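Local coordinates for isochorismatase family protein (Enterococcus faecalis, PDB 2A67), which belongs to the isochorismatase family and probably acts as a hydrolase, although its substrate is not identified by the structure, at the interface of chains A and B. Coordinates in Å, arbitrary orientation; residue numbers count along the deposited sequence, not the author numbering. Chains: chain A/B, isochorismatase family protein.

Contact 1: the interface of chains A and B. Residues chain A 83-85, 117; chain B 120, 123, 160-161.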
# COMPACT_ATOMS: atom_id res chain seq x y z
N HIS A 83 0.18 -0.53 -13.86
CA HIS A 83 -0.42 0.08 -12.65
C HIS A 83 0.69 0.29 -11.61
O HIS A 83 1.76 -0.31 -11.78
CB HIS A 83 -1.55 -0.80 -12.06
CG HIS A 83 -2.15 -0.24 -10.79
ND1 HIS A 83 -3.25 0.60 -10.79
CD2 HIS A 83 -1.76 -0.36 -9.49
CE1 HIS A 83 -3.52 0.97 -9.54
NE2 HIS A 83 -2.64 0.38 -8.74
N ALA A 84 0.46 1.14 -10.59
CA ALA A 84 1.49 1.31 -9.48
C ALA A 84 1.93 -0.05 -8.91
O ALA A 84 3.13 -0.30 -8.60
CB ALA A 84 0.91 2.18 -8.38
N ASN A 85 0.98 -0.97 -8.76
CA ASN A 85 1.31 -2.30 -8.21
C ASN A 85 2.09 -3.19 -9.23
O ASN A 85 1.53 -3.59 -10.26
CB ASN A 85 -0.02 -2.94 -7.79
CG ASN A 85 0.16 -4.24 -7.02
OD1 ASN A 85 1.22 -4.89 -7.07
ND2 ASN A 85 -0.90 -4.64 -6.32
N THR A 117 3.36 0.71 -3.15
CA THR A 117 2.35 -0.33 -3.49
C THR A 117 2.96 -1.72 -3.61
O THR A 117 2.40 -2.68 -3.12
CB THR A 117 1.65 0.05 -4.82
OG1 THR A 117 1.28 1.43 -4.72
CG2 THR A 117 0.39 -0.84 -5.04
N ARG B 120 -4.68 -0.84 -1.11
CA ARG B 120 -3.68 -1.32 -2.09
C ARG B 120 -3.78 -2.82 -2.28
O ARG B 120 -3.76 -3.29 -3.41
CB ARG B 120 -2.24 -0.92 -1.70
CG ARG B 120 -2.14 0.61 -1.54
CD ARG B 120 -0.75 1.12 -1.78
NE ARG B 120 -0.57 2.40 -1.06
CZ ARG B 120 0.17 3.42 -1.49
NH1 ARG B 120 0.82 3.37 -2.67
NH2 ARG B 120 0.27 4.52 -0.74
N HIS B 123 -7.29 -3.65 -4.02
CA HIS B 123 -7.23 -3.30 -5.47
C HIS B 123 -6.39 -4.39 -6.18
O HIS B 123 -6.70 -4.92 -7.29
CB HIS B 123 -6.55 -1.94 -5.65
CG HIS B 123 -6.22 -1.67 -7.09
ND1 HIS B 123 -5.06 -2.13 -7.71
CD2 HIS B 123 -6.96 -1.09 -8.06
CE1 HIS B 123 -5.09 -1.78 -8.99
NE2 HIS B 123 -6.24 -1.16 -9.23
N ARG B 160 -6.50 5.93 -8.65
CA ARG B 160 -5.63 4.79 -8.92
C ARG B 160 -5.98 3.52 -8.19
O ARG B 160 -5.83 2.42 -8.76
CB ARG B 160 -4.17 5.19 -8.84
CG ARG B 160 -3.71 5.44 -7.54
CD ARG B 160 -2.21 5.24 -7.47
NE ARG B 160 -1.45 6.07 -8.41
CZ ARG B 160 -1.49 7.39 -8.54
NH1 ARG B 160 -2.30 8.19 -7.83
NH2 ARG B 160 -0.66 7.92 -9.44
N PHE B 161 -6.54 3.62 -7.00
CA PHE B 161 -6.96 2.42 -6.30
C PHE B 161 -8.46 2.34 -6.09
O PHE B 161 -8.99 1.23 -5.87
CB PHE B 161 -6.29 2.27 -4.90
CG PHE B 161 -4.77 2.17 -4.95
CD1 PHE B 161 -4.15 1.02 -5.41
CD2 PHE B 161 -3.99 3.21 -4.52
CE1 PHE B 161 -2.74 0.96 -5.49
CE2 PHE B 161 -2.58 3.16 -4.58
CZ PHE B 161 -1.96 2.04 -5.09
O HOH W 1 -2.77 -2.55 -6.09
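A:His83 stacks on B:His123 within a two-fold symmetric interface between two copies of this isochorismatase-family protein, joining a loop of one chain to helix 111-125 of the other in the deposited assembly, which may be the biological one. The imidazoles lie nearly parallel, their centroids 4.1 Å apart and their planes 21° apart, with CE1 of B:His123 over the middle of the A:His83 ring. The two side chains arrive from opposite directions; CG of A:His83 stands anti to its own backbone N (chi1 178°), which sends the ring across to chain B. There B:Phe161 meets its edge, with the planes 68° apart and B:Phe161 CE1 3.3 Å from A:His83 NE2. The same rim of the B:Phe161 ring, CE1 and CZ, also packs on A:Thr117, with CE1 3.6 Å from the methyl CG2. A:Thr117 also takes part in a direct bond: B:Arg120 NH1 donates to its hydroxyl OG1 at 2.9 Å, with the oxygen in the guanidinium plane, so the donor is well aimed. A water adds a further polar bridge, lying 2.8 Å from A:Asn85 ND2, 2.8 Å from B:His123 ND1 and 2.9 Å from the B:Arg120 carbonyl O. It thereby ties the imidazole to the asparagine amide and to its own helix.

Contact 2: the interface of chains A and B. Residues chain A 116, 120, 156, 161; chain B 112-113, 116-117, 120.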
# COMPACT_ATOMS: atom_id res chain seq x y z
N ASP A 116 5.88 2.05 -2.82
CA ASP A 116 5.02 1.74 -1.67
C ASP A 116 4.04 0.59 -2.02
O ASP A 116 3.90 -0.40 -1.30
CB ASP A 116 4.25 2.99 -1.24
CG ASP A 116 3.41 2.77 0.00
OD1 ASP A 116 2.34 2.07 -0.04
OD2 ASP A 116 3.82 3.35 1.04
N ARG A 120 3.87 -3.18 -0.23
CA ARG A 120 2.75 -3.65 0.60
C ARG A 120 2.14 -4.89 0.01
O ARG A 120 1.69 -5.80 0.76
CB ARG A 120 1.64 -2.56 0.81
CG ARG A 120 2.19 -1.21 1.38
CD ARG A 120 1.11 -0.35 2.02
NE ARG A 120 1.53 1.03 2.25
CZ ARG A 120 1.24 1.79 3.31
NH1 ARG A 120 0.51 1.36 4.33
NH2 ARG A 120 1.69 3.04 3.33
N ILE A 156 6.98 4.20 7.57
CA ILE A 156 5.94 3.20 7.60
C ILE A 156 6.50 1.80 7.30
O ILE A 156 6.14 0.81 7.98
CB ILE A 156 4.77 3.55 6.52
CG1 ILE A 156 4.06 4.88 6.87
CG2 ILE A 156 3.74 2.37 6.41
CD1 ILE A 156 3.15 5.42 5.64
N PHE A 161 6.69 -3.75 6.87
CA PHE A 161 6.62 -4.47 5.61
C PHE A 161 7.97 -5.05 5.19
O PHE A 161 8.02 -6.01 4.39
CB PHE A 161 6.13 -3.57 4.49
CG PHE A 161 4.76 -3.03 4.73
CD1 PHE A 161 3.65 -3.88 4.70
CD2 PHE A 161 4.58 -1.69 4.97
CE1 PHE A 161 2.37 -3.40 4.93
CE2 PHE A 161 3.24 -1.17 5.19
CZ PHE A 161 2.18 -2.04 5.20
N GLU B 112 -2.77 5.98 7.10
CA GLU B 112 -1.54 5.62 6.40
C GLU B 112 -1.07 4.19 6.68
O GLU B 112 -0.19 3.69 6.00
CB GLU B 112 -0.43 6.61 6.72
CG GLU B 112 0.22 6.42 8.13
CD GLU B 112 -0.48 7.20 9.25
OE1 GLU B 112 -1.73 7.22 9.31
OE2 GLU B 112 0.23 7.79 10.10
N PHE B 113 -1.68 3.52 7.64
CA PHE B 113 -1.26 2.17 7.99
C PHE B 113 -2.27 1.16 7.47
O PHE B 113 -2.23 0.84 6.31
CB PHE B 113 -1.01 2.05 9.50
CG PHE B 113 0.11 2.93 10.00
CD1 PHE B 113 1.43 2.70 9.61
CD2 PHE B 113 -0.15 4.00 10.85
CE1 PHE B 113 2.54 3.53 10.09
CE2 PHE B 113 0.93 4.82 11.34
CZ PHE B 113 2.27 4.57 10.94
N ASP B 116 -4.56 2.35 4.27
CA ASP B 116 -3.78 2.38 3.06
C ASP B 116 -3.42 1.00 2.57
O ASP B 116 -3.60 0.65 1.39
CB ASP B 116 -2.54 3.27 3.24
CG ASP B 116 -1.74 3.42 2.00
OD1 ASP B 116 -1.18 2.40 1.57
OD2 ASP B 116 -1.64 4.53 1.41
N THR B 117 -2.95 0.15 3.49
CA THR B 117 -2.54 -1.19 3.09
C THR B 117 -3.70 -2.01 2.57
O THR B 117 -3.57 -2.68 1.57
CB THR B 117 -1.88 -1.96 4.30
OG1 THR B 117 -0.94 -1.06 4.94
CG2 THR B 117 -1.10 -3.18 3.77
N ARG B 120 -4.68 -0.84 -1.11
CA ARG B 120 -3.68 -1.32 -2.09
C ARG B 120 -3.78 -2.82 -2.28
O ARG B 120 -3.76 -3.29 -3.41
CB ARG B 120 -2.24 -0.92 -1.70
CG ARG B 120 -2.14 0.61 -1.54
CD ARG B 120 -0.75 1.12 -1.78
NE ARG B 120 -0.57 2.40 -1.06
CZ ARG B 120 0.17 3.42 -1.49
NH1 ARG B 120 0.82 3.37 -2.67
NH2 ARG B 120 0.27 4.52 -0.74
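A:Arg120 reaches across the dimer axis to B:Thr117, B:Glu112 and B:Asp116. Its CB sits beside the methyl CG2 of B:Thr117, and the extended stretch from CG to NE then carries CD past that residue's hydroxyl. A:Arg120 NE turns back to its own chain, donating to A:Asp116 OD1 at 2.6 Å, while A:Arg120 NH2 meets A:Asp116 OD2 on its syn lone pair at 3.1 Å. This side-on, two-nitrogen grip fixes the rotation of the guanidinium. At the other edge, A:Arg120 NH1 donates to the B:Thr117 hydroxyl OG1 at 2.9 Å and to the B:Glu112 carbonyl O, also at 2.9 Å; both oxygens lie close to the guanidinium plane. B:Thr117 OG1 in turn donates to B:Phe113 O at 2.7 Å, which orients the hydroxyl. B:Asp116 OD1 covers one face, 3.0 Å from A:Arg120 CZ, and forms a salt bridge with A:Arg120 NE at 3.1 Å, without a hydrogen bond, since the NE hydrogen points elsewhere. B:Arg120 repeats the pattern beneath A:Asp116, and the alternating carboxylates probably offset the 4.1 Å approach of A:Arg120 NE to B:Arg120 NE. The cluster lies where the two symmetry-related helices 111-125 pack together, with A:Ile156 of helix 146-157 at its flank.

Contact 3: the interface of chains A and B. Residues chain A 84, 112-113; chain B 156, 160.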
# COMPACT_ATOMS: atom_id res chain seq x y z
N ALA A 84 0.46 1.14 -10.59
CA ALA A 84 1.49 1.31 -9.48
C ALA A 84 1.93 -0.05 -8.91
O ALA A 84 3.13 -0.30 -8.60
CB ALA A 84 0.91 2.18 -8.38
N GLU A 112 6.04 6.92 -3.14
CA GLU A 112 4.71 6.80 -2.55
C GLU A 112 3.72 6.07 -3.49
O GLU A 112 2.60 5.74 -3.09
CB GLU A 112 4.16 8.19 -2.19
CG GLU A 112 3.70 9.07 -3.38
CD GLU A 112 4.80 9.97 -3.90
OE1 GLU A 112 5.92 9.48 -4.19
OE2 GLU A 112 4.55 11.18 -3.99
N PHE A 113 4.11 5.88 -4.74
CA PHE A 113 3.23 5.23 -5.73
C PHE A 113 3.69 3.79 -5.93
O PHE A 113 3.28 2.92 -5.18
CB PHE A 113 3.22 6.05 -7.02
CG PHE A 113 2.62 7.44 -6.83
CD1 PHE A 113 1.29 7.58 -6.40
CD2 PHE A 113 3.36 8.55 -7.06
CE1 PHE A 113 0.71 8.85 -6.22
CE2 PHE A 113 2.80 9.82 -6.91
CZ PHE A 113 1.46 9.97 -6.48
N ILE B 156 -3.38 9.96 -3.17
CA ILE B 156 -2.83 8.77 -3.85
C ILE B 156 -3.94 7.77 -4.24
O ILE B 156 -3.92 7.19 -5.32
CB ILE B 156 -1.83 8.03 -2.95
CG1 ILE B 156 -0.59 8.91 -2.63
CG2 ILE B 156 -1.40 6.69 -3.61
CD1 ILE B 156 0.28 8.28 -1.53
N ARG B 160 -6.50 5.93 -8.65
CA ARG B 160 -5.63 4.79 -8.92
C ARG B 160 -5.98 3.52 -8.19
O ARG B 160 -5.83 2.42 -8.76
CB ARG B 160 -4.17 5.19 -8.84
CG ARG B 160 -3.71 5.44 -7.54
CD ARG B 160 -2.21 5.24 -7.47
NE ARG B 160 -1.45 6.07 -8.41
CZ ARG B 160 -1.49 7.39 -8.54
NH1 ARG B 160 -2.30 8.19 -7.83
NH2 ARG B 160 -0.66 7.92 -9.44
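A:Phe113 and B:Arg160 meet face to face, flat group on flat group, although their side chains run at about a right angle to each other. This patch of the two-fold interface of the isochorismatase-family dimer brings helix 111-125 of chain A against helix 146-157 of chain B and the loop after it. The ring and guanidinium planes are 28° apart, and the overlap is off-centre on the phenyl: A:Phe113 CD1 lies over the guanidinium centre, 3.5 Å from B:Arg160 CZ, and A:Phe113 CE1 is 3.5 Å from B:Arg160 NH1. B:Arg160 NH2 lies over the A:Phe113 ring, 4.0 Å from its centroid, which makes the contact a cation-pi interaction. The arginine gets there by folding: CG sits between the backbone N and the carbonyl carbon (chi1 72°), and a second bend at chi3 turns the tip flat against the ring.

The opposite face of A:Phe113 is taken by A:Glu112, whose chain bends at chi2 and places CG 3.6 Å above the A:Phe113 ring centre. The phenyl is thus sandwiched between an aliphatic carbon and a cationic plane, which should restrain its tilt. B:Ile156 adds an apolar flank, its CD1 resting 3.9 Å from A:Glu112 CB. Its carbonyl also helps to hold the B:Arg160 plane in place: B:Arg160 NH1 donates to B:Ile156 O at 3.2 Å, 165° at the hydrogen, with the oxygen lying in the guanidinium plane.

Contacts 1 and 3 are neighbours, with the centres of their C-alpha atoms about 6 Å apart, and they share A:Ala84 and B:Arg160; contact 2 lies about 11 Å from each. B:Arg120 connects contact 1 to contact 2. Helix 111-125 contributes to all three, so that element supplies much of the surface buried in these three contacts, joined by helix 146-157 in contacts 2 and 3. Two-fold symmetry repeats each contact with the chains exchanged. In this family the catalytic cysteine lies near the start of the equivalent helix, so pairing may help to steady the active-site region.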